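Local coordinates for Lysine/ornithine decarboxylase (Selenomonas ruminantium, PDB 5GJP), which decarboxylates both L-lysine and L-ornithine with similar efficiency, using pyridoxal 5'-phosphate as cofactor to produce cadaverine and putrescine, at residues F47-A52 with H68-S73; P256-C261 with G350-V355; G288-F293 with G320-G325. All coordinates share one frame; numbering follows the deposited sequence.

Contact 1: F47-A52 with H68-S73; sequences FYAMKA and HFDVAS. With PLP (pyridoxal-5'-phosphate), chain C.
F47, Y48 and A49 pair in parallel with H68, F69 and D70, the short strand axes approaching to 3.8 Å and diverging by 42°. Two backbone bonds join the strands, from Y48 N to H68 O (2.7 Å) and from D70 N to Y48 O (2.9 Å), so Y48 both donates and accepts across the seam. The alternation of side chains along a barrel strand is plain here: F47, A49, H68 and D70 lie on one face, Y48 and F69 on the other. On the first face CD1 of the F47 ring rests 3.4 Å from H68 CB, while the backbone N of F69 meets the ring edge near its plane.

Further along, the same face carries the cofactor. K51, the residue that by similarity forms the aldimine with pyridoxal phosphate, curls over it through bends at three torsions, its CD 3.2 Å from C4A of the cofactor. NZ is about 4.2 Å from that carbon, so no imine is modelled; it lies about as near to the cofactor's O3 as to D70, with a long salt bridge to D70 OD2 (3.7 Å). D70 reaches there because its CG stands anti to the backbone N (chi1 155°), which also sets OD2 3.6 Å from the pyridine N1.

On the opposite face Y48 CB packs against F69 CD2, and one face of the Y48 ring lies against M50 CA; its hydroxyl bonds to N53 O. M50 runs beside V71, SD against CG1. These strands and helix 56-65 form one beta-alpha-beta unit of the TIM-type barrel: L59 of that helix receives Y48, M50 and F69, helix 74-82 backs F69 and V71, and strands 90-92 and 251-254 flank the pair.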
loop_
_atom_site.group_PDB
_atom_site.type_symbol
_atom_site.label_atom_id
_atom_site.label_comp_id
_atom_site.label_asym_id
_atom_site.label_seq_id
_atom_site.Cartn_x
_atom_site.Cartn_y
_atom_site.Cartn_z
ATOM N N PHE A 47 17.606 -0.434 -19.467
ATOM C CA PHE A 47 17.660 -0.177 -18.035
ATOM C C PHE A 47 16.373 -0.738 -17.446
ATOM O O PHE A 47 15.336 -0.077 -17.503
ATOM C CB PHE A 47 17.694 1.328 -17.758
ATOM C CG PHE A 47 19.037 2.001 -17.973
ATOM C CD1 PHE A 47 20.178 1.549 -17.318
ATOM C CD2 PHE A 47 19.128 3.158 -18.760
ATOM C CE1 PHE A 47 21.392 2.196 -17.460
ATOM C CE2 PHE A 47 20.339 3.821 -18.902
ATOM C CZ PHE A 47 21.478 3.322 -18.251
ATOM N N TYR A 48 16.403 -1.948 -16.890
ATOM C CA TYR A 48 15.196 -2.501 -16.308
ATOM C C TYR A 48 14.749 -1.590 -15.177
ATOM O O TYR A 48 15.476 -1.421 -14.216
ATOM C CB TYR A 48 15.372 -3.920 -15.778
ATOM C CG TYR A 48 14.126 -4.411 -15.058
ATOM C CD1 TYR A 48 12.849 -4.236 -15.613
ATOM C CD2 TYR A 48 14.220 -5.030 -13.818
ATOM C CE1 TYR A 48 11.715 -4.666 -14.929
ATOM C CE2 TYR A 48 13.106 -5.462 -13.151
ATOM C CZ TYR A 48 11.849 -5.277 -13.701
ATOM O OH TYR A 48 10.722 -5.721 -13.011
ATOM N N ALA A 49 13.558 -0.999 -15.323
ATOM C CA ALA A 49 12.956 -0.178 -14.277
ATOM C C ALA A 49 12.409 -1.113 -13.199
ATOM O O ALA A 49 11.262 -1.537 -13.202
ATOM C CB ALA A 49 11.888 0.729 -14.844
ATOM N N MET A 50 13.261 -1.419 -12.249
ATOM C CA MET A 50 13.000 -2.466 -11.302
ATOM C C MET A 50 11.881 -2.130 -10.344
ATOM O O MET A 50 11.421 -2.977 -9.629
ATOM C CB MET A 50 14.266 -2.880 -10.579
ATOM C CG MET A 50 14.993 -1.771 -9.880
ATOM S SD MET A 50 16.398 -2.440 -9.017
ATOM C CE MET A 50 15.617 -3.286 -7.670
ATOM N N LYS A 51 11.417 -0.899 -10.371
ATOM C CA LYS A 51 10.357 -0.483 -9.482
ATOM C C LYS A 51 9.096 -1.291 -9.746
ATOM O O LYS A 51 8.308 -1.504 -8.861
ATOM C CB LYS A 51 10.111 1.016 -9.581
ATOM C CG LYS A 51 9.193 1.438 -10.696
ATOM C CD LYS A 51 9.855 2.460 -11.590
ATOM C CE LYS A 51 10.466 3.584 -10.779
ATOM N NZ LYS A 51 11.804 3.961 -11.296
ATOM N N ALA A 52 8.906 -1.705 -10.987
ATOM C CA ALA A 52 7.798 -2.566 -11.359
ATOM C C ALA A 52 7.783 -3.954 -10.727
ATOM O O ALA A 52 6.748 -4.437 -10.320
ATOM C CB ALA A 52 7.769 -2.716 -12.858
ATOM N N HIS A 68 20.870 -3.579 -17.905
ATOM C CA HIS A 68 21.244 -2.641 -16.859
ATOM C C HIS A 68 19.979 -2.358 -16.037
ATOM O O HIS A 68 18.898 -2.900 -16.350
ATOM C CB HIS A 68 21.863 -1.392 -17.474
ATOM C CG HIS A 68 23.251 -1.614 -17.997
ATOM N ND1 HIS A 68 23.604 -2.705 -18.765
ATOM C CD2 HIS A 68 24.384 -0.889 -17.842
ATOM C CE1 HIS A 68 24.889 -2.633 -19.065
ATOM N NE2 HIS A 68 25.386 -1.545 -18.507
ATOM N N PHE A 69 20.146 -1.599 -14.967
ATOM C CA PHE A 69 19.082 -1.344 -14.030
ATOM C C PHE A 69 18.873 0.112 -13.730
ATOM O O PHE A 69 19.804 0.838 -13.469
ATOM C CB PHE A 69 19.344 -2.098 -12.747
ATOM C CG PHE A 69 19.397 -3.559 -12.943
ATOM C CD1 PHE A 69 20.586 -4.177 -13.224
ATOM C CD2 PHE A 69 18.250 -4.306 -12.899
ATOM C CE1 PHE A 69 20.633 -5.526 -13.433
ATOM C CE2 PHE A 69 18.289 -5.656 -13.108
ATOM C CZ PHE A 69 19.480 -6.264 -13.377
ATOM N N ASP A 70 17.618 0.518 -13.748
ATOM C CA ASP A 70 17.232 1.851 -13.371
ATOM C C ASP A 70 16.830 1.730 -11.923
ATOM O O ASP A 70 15.937 0.988 -11.590
ATOM C CB ASP A 70 16.070 2.302 -14.260
ATOM C CG ASP A 70 15.186 3.373 -13.631
ATOM O OD1 ASP A 70 15.527 3.990 -12.612
ATOM O OD2 ASP A 70 14.114 3.625 -14.198
ATOM N N VAL A 71 17.492 2.482 -11.061
ATOM C CA VAL A 71 17.219 2.408 -9.646
ATOM C C VAL A 71 16.680 3.740 -9.184
ATOM O O VAL A 71 17.090 4.769 -9.662
ATOM C CB VAL A 71 18.461 2.014 -8.834
ATOM C CG1 VAL A 71 19.088 0.762 -9.399
ATOM C CG2 VAL A 71 19.464 3.141 -8.798
ATOM N N ALA A 72 15.715 3.705 -8.287
ATOM C CA ALA A 72 15.073 4.932 -7.810
ATOM C C ALA A 72 15.267 5.267 -6.325
ATOM O O ALA A 72 14.746 6.264 -5.898
ATOM C CB ALA A 72 13.592 4.884 -8.114
ATOM N N SER A 73 15.992 4.446 -5.565
ATOM C CA SER A 73 16.258 4.675 -4.130
ATOM C C SER A 73 17.503 3.891 -3.648
ATOM O O SER A 73 18.060 3.089 -4.387
ATOM C CB SER A 73 15.055 4.245 -3.282
ATOM O OG SER A 73 14.844 2.845 -3.409
HETATM N N1 PLP C . 11.424 4.868 -16.273
HETATM C C2 PLP C . 11.357 5.742 -15.260
HETATM C C2A PLP C . 12.366 6.838 -15.112
HETATM C C3 PLP C . 10.287 5.631 -14.273
HETATM O O3 PLP C . 10.229 6.522 -13.272
HETATM C C4 PLP C . 9.301 4.551 -14.429
HETATM C C4A PLP C . 8.190 4.377 -13.471
HETATM O O4A PLP C . 7.131 4.935 -13.656
HETATM C C5 PLP C . 9.484 3.658 -15.591
HETATM C C6 PLP C . 10.549 3.874 -16.438
HETATM C C5A PLP C . 8.550 2.510 -15.846
HETATM O O4P PLP C . 7.598 2.769 -16.857
HETATM P P PLP C . 6.589 1.637 -17.295
HETATM O O1P PLP C . 5.303 2.310 -17.595
HETATM O O2P PLP C . 7.247 1.057 -18.475
HETATM O O3P PLP C . 6.523 0.746 -16.133
#

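Contact 2: P256-C261 with G350-V355; sequences PGRYMC and GSYTSV. With PLP (pyridoxal-5'-phosphate), chain C; N2P (pentane-1,5-diamine), chain B.
Y352 and R258 meet at the phosphate-binding end of the PLP barrel, where a loop following strand 343-346 comes down on a weakly bonded turn of helix starting near R258. The first shell is formed by donors to the cofactor phosphate. Y352 OH donates to O3P at 2.6 Å, with that oxygen in the plane of the tyrosine ring at its edge. R258 N reaches the same O3P at 3.1 Å, so two donors grip one oxygen, and G257 N binds O2P at 3.3 Å. Having no side chain, G257 brings its backbone close to the anion, and these N-H groups, at the start of the helical turn, would probably favour the phosphate's negative charge.

One face of the Y352 ring serves the bound pentane-1,5-diamine, the cadaverine product: its C4 sits 3.9 Å above the ring centre. The ring's CD2 in turn approaches the R258 guanidinium over one face, near the rim, the two planes 44° apart. R258 reaches this place with CG anti to the backbone N (chi1 -173°) and a bend at chi3. Its guanidinium has its own partners, a salt bridge from NH1 to D299 and a bond from NH2 to S182, which should limit its rotation beside the diamine.

A second shell ties the loop to the helical turn. G350 and S351 lie against the backbone of 258-261, with G350 CA directing a nearly straight CA-H...O contact at C261 O. Outside the segments, backbone bonds link Y352 to A52 and G350 to G262. Next to the tyrosine in the chain, S351 OG donates to R258 O at 2.9 Å, in the carbonyl plane and on a lone pair, with an angle of 109° at the oxygen.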
loop_
_atom_site.group_PDB
_atom_site.type_symbol
_atom_site.label_atom_id
_atom_site.label_comp_id
_atom_site.label_asym_id
_atom_site.label_seq_id
_atom_site.Cartn_x
_atom_site.Cartn_y
_atom_site.Cartn_z
ATOM N N PRO A 256 12.135 -0.011 -19.778
ATOM C CA PRO A 256 10.917 -0.782 -19.593
ATOM C C PRO A 256 10.758 -1.151 -18.132
ATOM O O PRO A 256 11.724 -1.484 -17.478
ATOM C CB PRO A 256 11.186 -2.038 -20.401
ATOM C CG PRO A 256 12.653 -2.173 -20.376
ATOM C CD PRO A 256 13.164 -0.784 -20.476
ATOM N N GLY A 257 9.543 -1.107 -17.627
ATOM C CA GLY A 257 9.274 -1.679 -16.338
ATOM C C GLY A 257 8.185 -2.706 -16.438
ATOM O O GLY A 257 8.420 -3.884 -16.253
ATOM N N ARG A 258 7.001 -2.228 -16.795
ATOM C CA ARG A 258 5.778 -3.004 -16.826
ATOM C C ARG A 258 5.880 -4.132 -17.822
ATOM O O ARG A 258 5.498 -5.246 -17.552
ATOM C CB ARG A 258 4.619 -2.074 -17.191
ATOM C CG ARG A 258 3.229 -2.673 -17.117
ATOM C CD ARG A 258 2.181 -1.738 -17.694
ATOM N NE ARG A 258 2.235 -0.417 -17.095
ATOM C CZ ARG A 258 1.594 -0.068 -15.994
ATOM N NH1 ARG A 258 0.842 -0.934 -15.361
ATOM N NH2 ARG A 258 1.725 1.148 -15.518
ATOM N N TYR A 259 6.442 -3.822 -18.970
ATOM C CA TYR A 259 6.595 -4.771 -20.065
ATOM C C TYR A 259 7.383 -6.002 -19.709
ATOM O O TYR A 259 6.999 -7.101 -20.114
ATOM C CB TYR A 259 7.294 -4.075 -21.248
ATOM C CG TYR A 259 7.841 -5.021 -22.271
ATOM C CD1 TYR A 259 7.000 -5.606 -23.205
ATOM C CD2 TYR A 259 9.179 -5.379 -22.259
ATOM C CE1 TYR A 259 7.497 -6.506 -24.131
ATOM C CE2 TYR A 259 9.697 -6.282 -23.176
ATOM C CZ TYR A 259 8.860 -6.847 -24.126
ATOM O OH TYR A 259 9.335 -7.762 -25.064
ATOM N N MET A 260 8.477 -5.828 -18.970
ATOM C CA MET A 260 9.421 -6.927 -18.700
ATOM C C MET A 260 8.803 -8.127 -17.972
ATOM O O MET A 260 9.069 -9.299 -18.330
ATOM C CB MET A 260 10.654 -6.437 -17.912
ATOM C CG MET A 260 11.897 -7.267 -18.174
ATOM S SD MET A 260 12.398 -7.194 -19.923
ATOM C CE MET A 260 13.242 -5.622 -19.843
ATOM N N CYS A 261 8.013 -7.833 -16.946
ATOM C CA CYS A 261 7.508 -8.886 -16.068
ATOM C C CYS A 261 6.005 -8.976 -15.981
ATOM O O CYS A 261 5.530 -9.952 -15.433
ATOM C CB CYS A 261 8.064 -8.772 -14.643
ATOM S SG CYS A 261 9.853 -8.608 -14.447
ATOM N N GLY A 350 2.393 -9.321 -13.070
ATOM C CA GLY A 350 3.793 -9.088 -12.663
ATOM C C GLY A 350 4.297 -7.675 -12.364
ATOM O O GLY A 350 5.438 -7.524 -11.978
ATOM N N SER A 351 3.481 -6.639 -12.543
ATOM C CA SER A 351 3.978 -5.261 -12.518
ATOM C C SER A 351 3.070 -4.404 -11.706
ATOM O O SER A 351 1.837 -4.431 -11.906
ATOM C CB SER A 351 4.091 -4.705 -13.916
ATOM O OG SER A 351 5.066 -5.432 -14.650
ATOM N N TYR A 352 3.663 -3.668 -10.763
ATOM C CA TYR A 352 2.924 -2.697 -9.935
ATOM C C TYR A 352 1.820 -3.403 -9.174
ATOM O O TYR A 352 0.730 -2.860 -8.950
ATOM C CB TYR A 352 2.412 -1.524 -10.799
ATOM C CG TYR A 352 3.550 -0.842 -11.543
ATOM C CD1 TYR A 352 4.543 -0.156 -10.849
ATOM C CD2 TYR A 352 3.666 -0.928 -12.892
ATOM C CE1 TYR A 352 5.604 0.462 -11.490
ATOM C CE2 TYR A 352 4.713 -0.329 -13.548
ATOM C CZ TYR A 352 5.676 0.368 -12.845
ATOM O OH TYR A 352 6.716 0.983 -13.518
ATOM N N THR A 353 2.131 -4.613 -8.746
ATOM C CA THR A 353 1.201 -5.426 -7.989
ATOM C C THR A 353 1.779 -5.671 -6.615
ATOM O O THR A 353 1.502 -4.904 -5.707
ATOM C CB THR A 353 0.933 -6.732 -8.698
ATOM O OG1 THR A 353 2.179 -7.229 -9.200
ATOM C CG2 THR A 353 -0.037 -6.482 -9.830
ATOM N N SER A 354 2.624 -6.684 -6.478
ATOM C CA SER A 354 3.225 -7.027 -5.174
ATOM C C SER A 354 4.106 -5.897 -4.603
ATOM O O SER A 354 4.215 -5.759 -3.394
ATOM C CB SER A 354 4.034 -8.296 -5.307
ATOM O OG SER A 354 5.064 -8.025 -6.231
ATOM N N VAL A 355 4.675 -5.066 -5.459
ATOM C CA VAL A 355 5.424 -3.889 -5.011
ATOM C C VAL A 355 4.643 -2.855 -4.265
ATOM O O VAL A 355 5.285 -2.057 -3.569
ATOM C CB VAL A 355 6.188 -3.159 -6.155
ATOM C CG1 VAL A 355 7.203 -4.095 -6.754
ATOM C CG2 VAL A 355 5.300 -2.653 -7.266
HETATM N N1 PLP C . 11.424 4.868 -16.273
HETATM C C2 PLP C . 11.357 5.742 -15.260
HETATM C C2A PLP C . 12.366 6.838 -15.112
HETATM C C3 PLP C . 10.287 5.631 -14.273
HETATM O O3 PLP C . 10.229 6.522 -13.272
HETATM C C4 PLP C . 9.301 4.551 -14.429
HETATM C C4A PLP C . 8.190 4.377 -13.471
HETATM O O4A PLP C . 7.131 4.935 -13.656
HETATM C C5 PLP C . 9.484 3.658 -15.591
HETATM C C6 PLP C . 10.549 3.874 -16.438
HETATM C C5A PLP C . 8.550 2.510 -15.846
HETATM O O4P PLP C . 7.598 2.769 -16.857
HETATM P P PLP C . 6.589 1.637 -17.295
HETATM O O1P PLP C . 5.303 2.310 -17.595
HETATM O O2P PLP C . 7.247 1.057 -18.475
HETATM O O3P PLP C . 6.523 0.746 -16.133
HETATM C C1 N2P B . 1.895 2.260 -9.119
HETATM C C2 N2P B . 1.548 2.412 -10.623
HETATM C C3 N2P B . 2.351 3.449 -11.408
HETATM C C4 N2P B . 2.663 3.042 -12.840
HETATM N NE2 N2P B . 1.309 1.012 -8.513
HETATM C C5 N2P B . 4.042 3.531 -13.291
HETATM N N1 N2P B . 4.377 4.958 -13.001
#

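Contact 3: G288-F293 with G320-G325; sequences GIYGCF and GPSCDG. With N2P (pentane-1,5-diamine), chain D.
G288 and G320 bring two loops of the C-terminal beta domain together, one a type I turn from G288 to G291, the other an ST turn at S322 beside C323, by similarity the proton donor shared with the dimeric partner. The backbones pack first. The two glycine CA atoms lie 3.9 Å apart, a closeness that the lack of side chains on both permits, and P321 CD sits 3.7 Å from G288 CA, the edge of the proline ring meeting the start of the turn.

Ring contacts follow from Y290. With CG anti to the carbonyl carbon (chi1 -77°), its ring leaves the turn toward the other loop and presents an edge to S322 and D324. Rings stack on it from F360 of the same chain and from Y298 of the second subunit, which places Y290 at the dimer interface beside a bound pentane-1,5-diamine.

Polar contacts begin at the carboxylate of D324. Y290 OH is modelled as donating to D324 OD2, but the separation is unusually short and both atoms crowd the diamine, so the bond's exact geometry is doubtful. OD1 of D324 accepts from I326 N. The second subunit adds bonds to the carbonyls of this region: I289 O from its Y298, G320 O from its K151 and P321 O from its N94. S322 OG, which also bonds D327, holds the loop in shape by accepting from D324 N at 3.2 Å, the N-H...O angle being 166°.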
loop_
_atom_site.group_PDB
_atom_site.type_symbol
_atom_site.label_atom_id
_atom_site.label_comp_id
_atom_site.label_asym_id
_atom_site.label_seq_id
_atom_site.Cartn_x
_atom_site.Cartn_y
_atom_site.Cartn_z
ATOM N N GLY A 288 -6.414 -9.186 -1.801
ATOM C CA GLY A 288 -7.245 -8.002 -1.792
ATOM C C GLY A 288 -6.578 -6.705 -2.193
ATOM O O GLY A 288 -5.450 -6.689 -2.642
ATOM N N ILE A 289 -7.320 -5.618 -2.071
ATOM C CA ILE A 289 -6.872 -4.322 -2.497
ATOM C C ILE A 289 -5.679 -3.789 -1.687
ATOM O O ILE A 289 -5.055 -2.815 -2.087
ATOM C CB ILE A 289 -8.064 -3.312 -2.447
ATOM C CG1 ILE A 289 -7.940 -2.236 -3.546
ATOM C CG2 ILE A 289 -8.255 -2.712 -1.035
ATOM C CD1 ILE A 289 -9.275 -1.797 -4.121
ATOM N N TYR A 290 -5.429 -4.390 -0.538
ATOM C CA TYR A 290 -4.305 -4.006 0.273
ATOM C C TYR A 290 -3.104 -4.874 -0.035
ATOM O O TYR A 290 -2.042 -4.664 0.489
ATOM C CB TYR A 290 -4.662 -4.074 1.741
ATOM C CG TYR A 290 -5.489 -2.925 2.232
ATOM C CD1 TYR A 290 -4.922 -1.698 2.478
ATOM C CD2 TYR A 290 -6.841 -3.078 2.471
ATOM C CE1 TYR A 290 -5.681 -0.654 2.945
ATOM C CE2 TYR A 290 -7.604 -2.040 2.936
ATOM C CZ TYR A 290 -7.018 -0.832 3.169
ATOM O OH TYR A 290 -7.785 0.202 3.627
ATOM N N GLY A 291 -3.272 -5.843 -0.914
ATOM C CA GLY A 291 -2.161 -6.664 -1.329
ATOM C C GLY A 291 -1.863 -6.458 -2.792
ATOM O O GLY A 291 -1.586 -5.360 -3.220
ATOM N N CYS A 292 -1.947 -7.525 -3.562
ATOM C CA CYS A 292 -1.705 -7.476 -4.995
ATOM C C CYS A 292 -2.657 -6.627 -5.825
ATOM O O CYS A 292 -2.243 -6.023 -6.797
ATOM C CB CYS A 292 -1.607 -8.874 -5.561
ATOM S SG CYS A 292 -0.003 -9.569 -5.224
ATOM N N PHE A 293 -3.933 -6.623 -5.472
ATOM C CA PHE A 293 -4.910 -5.798 -6.166
ATOM C C PHE A 293 -4.791 -4.302 -5.826
ATOM O O PHE A 293 -5.643 -3.525 -6.242
ATOM C CB PHE A 293 -6.327 -6.265 -5.885
ATOM C CG PHE A 293 -6.658 -7.584 -6.501
ATOM C CD1 PHE A 293 -7.039 -7.652 -7.845
ATOM C CD2 PHE A 293 -6.641 -8.745 -5.742
ATOM C CE1 PHE A 293 -7.375 -8.869 -8.421
ATOM C CE2 PHE A 293 -6.957 -9.970 -6.309
ATOM C CZ PHE A 293 -7.349 -10.024 -7.645
ATOM N N GLY A 320 -12.072 -8.529 -1.101
ATOM C CA GLY A 320 -10.830 -8.993 -0.518
ATOM C C GLY A 320 -11.061 -9.439 0.897
ATOM O O GLY A 320 -12.147 -9.290 1.424
ATOM N N PRO A 321 -10.012 -9.953 1.540
ATOM C CA PRO A 321 -10.173 -10.538 2.859
ATOM C C PRO A 321 -10.228 -9.519 4.006
ATOM O O PRO A 321 -10.488 -9.914 5.136
ATOM C CB PRO A 321 -8.903 -11.399 2.988
ATOM C CG PRO A 321 -7.881 -10.567 2.277
ATOM C CD PRO A 321 -8.595 -9.836 1.169
ATOM N N SER A 322 -9.959 -8.246 3.743
ATOM C CA SER A 322 -9.902 -7.268 4.836
ATOM C C SER A 322 -11.264 -6.767 5.331
ATOM O O SER A 322 -12.301 -6.965 4.682
ATOM C CB SER A 322 -9.089 -6.057 4.424
ATOM O OG SER A 322 -9.936 -5.134 3.813
ATOM N N CYS A 323 -11.194 -6.040 6.447
ATOM C CA CYS A 323 -12.336 -5.495 7.190
ATOM C C CYS A 323 -12.735 -4.100 6.736
ATOM O O CYS A 323 -13.607 -3.476 7.298
ATOM C CB CYS A 323 -11.967 -5.419 8.664
ATOM S SG CYS A 323 -11.655 -7.048 9.389
ATOM N N ASP A 324 -12.101 -3.620 5.686
ATOM C CA ASP A 324 -12.360 -2.331 5.174
ATOM C C ASP A 324 -13.330 -2.450 4.003
ATOM O O ASP A 324 -13.161 -3.286 3.109
ATOM C CB ASP A 324 -11.030 -1.778 4.717
ATOM C CG ASP A 324 -11.061 -0.325 4.520
ATOM O OD1 ASP A 324 -12.146 0.237 4.291
ATOM O OD2 ASP A 324 -9.981 0.249 4.567
ATOM N N GLY A 325 -14.321 -1.565 3.992
ATOM C CA GLY A 325 -15.335 -1.527 2.949
ATOM C C GLY A 325 -14.816 -1.071 1.607
ATOM O O GLY A 325 -15.512 -1.191 0.605
HETATM C C1 N2P D . -7.602 2.004 5.482
HETATM C C2 N2P D . -8.699 2.932 6.065
HETATM C C3 N2P D . -9.983 2.254 6.544
HETATM C C4 N2P D . -10.597 2.887 7.783
HETATM N NE2 N2P D . -6.270 2.695 5.351
HETATM C C5 N2P D . -11.238 1.845 8.705
HETATM N N1 N2P D . -12.128 0.834 8.061
#

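Contacts 1 and 2 build one cofactor site from two directions: their centres are 11 Å apart, and they touch directly, with probable hydrogen bonds from A49 N to P256 O (2.9 Å) and from Y352 N to A52 O (3.2 Å). Contact 1 attends to the pyridine ring and aldehyde carbon, contact 2 to the phosphate. Contact 3 is nested within the loop that contact 2 closes, its centre about 20 Å from that of contact 2 and about 27 Å from that of contact 1. It brushes contact 2 where T353 CB meets C292 O at 3.8 Å, yet its C323 touches a PLP beside A72 of the second subunit, consistent with active sites shared between subunits.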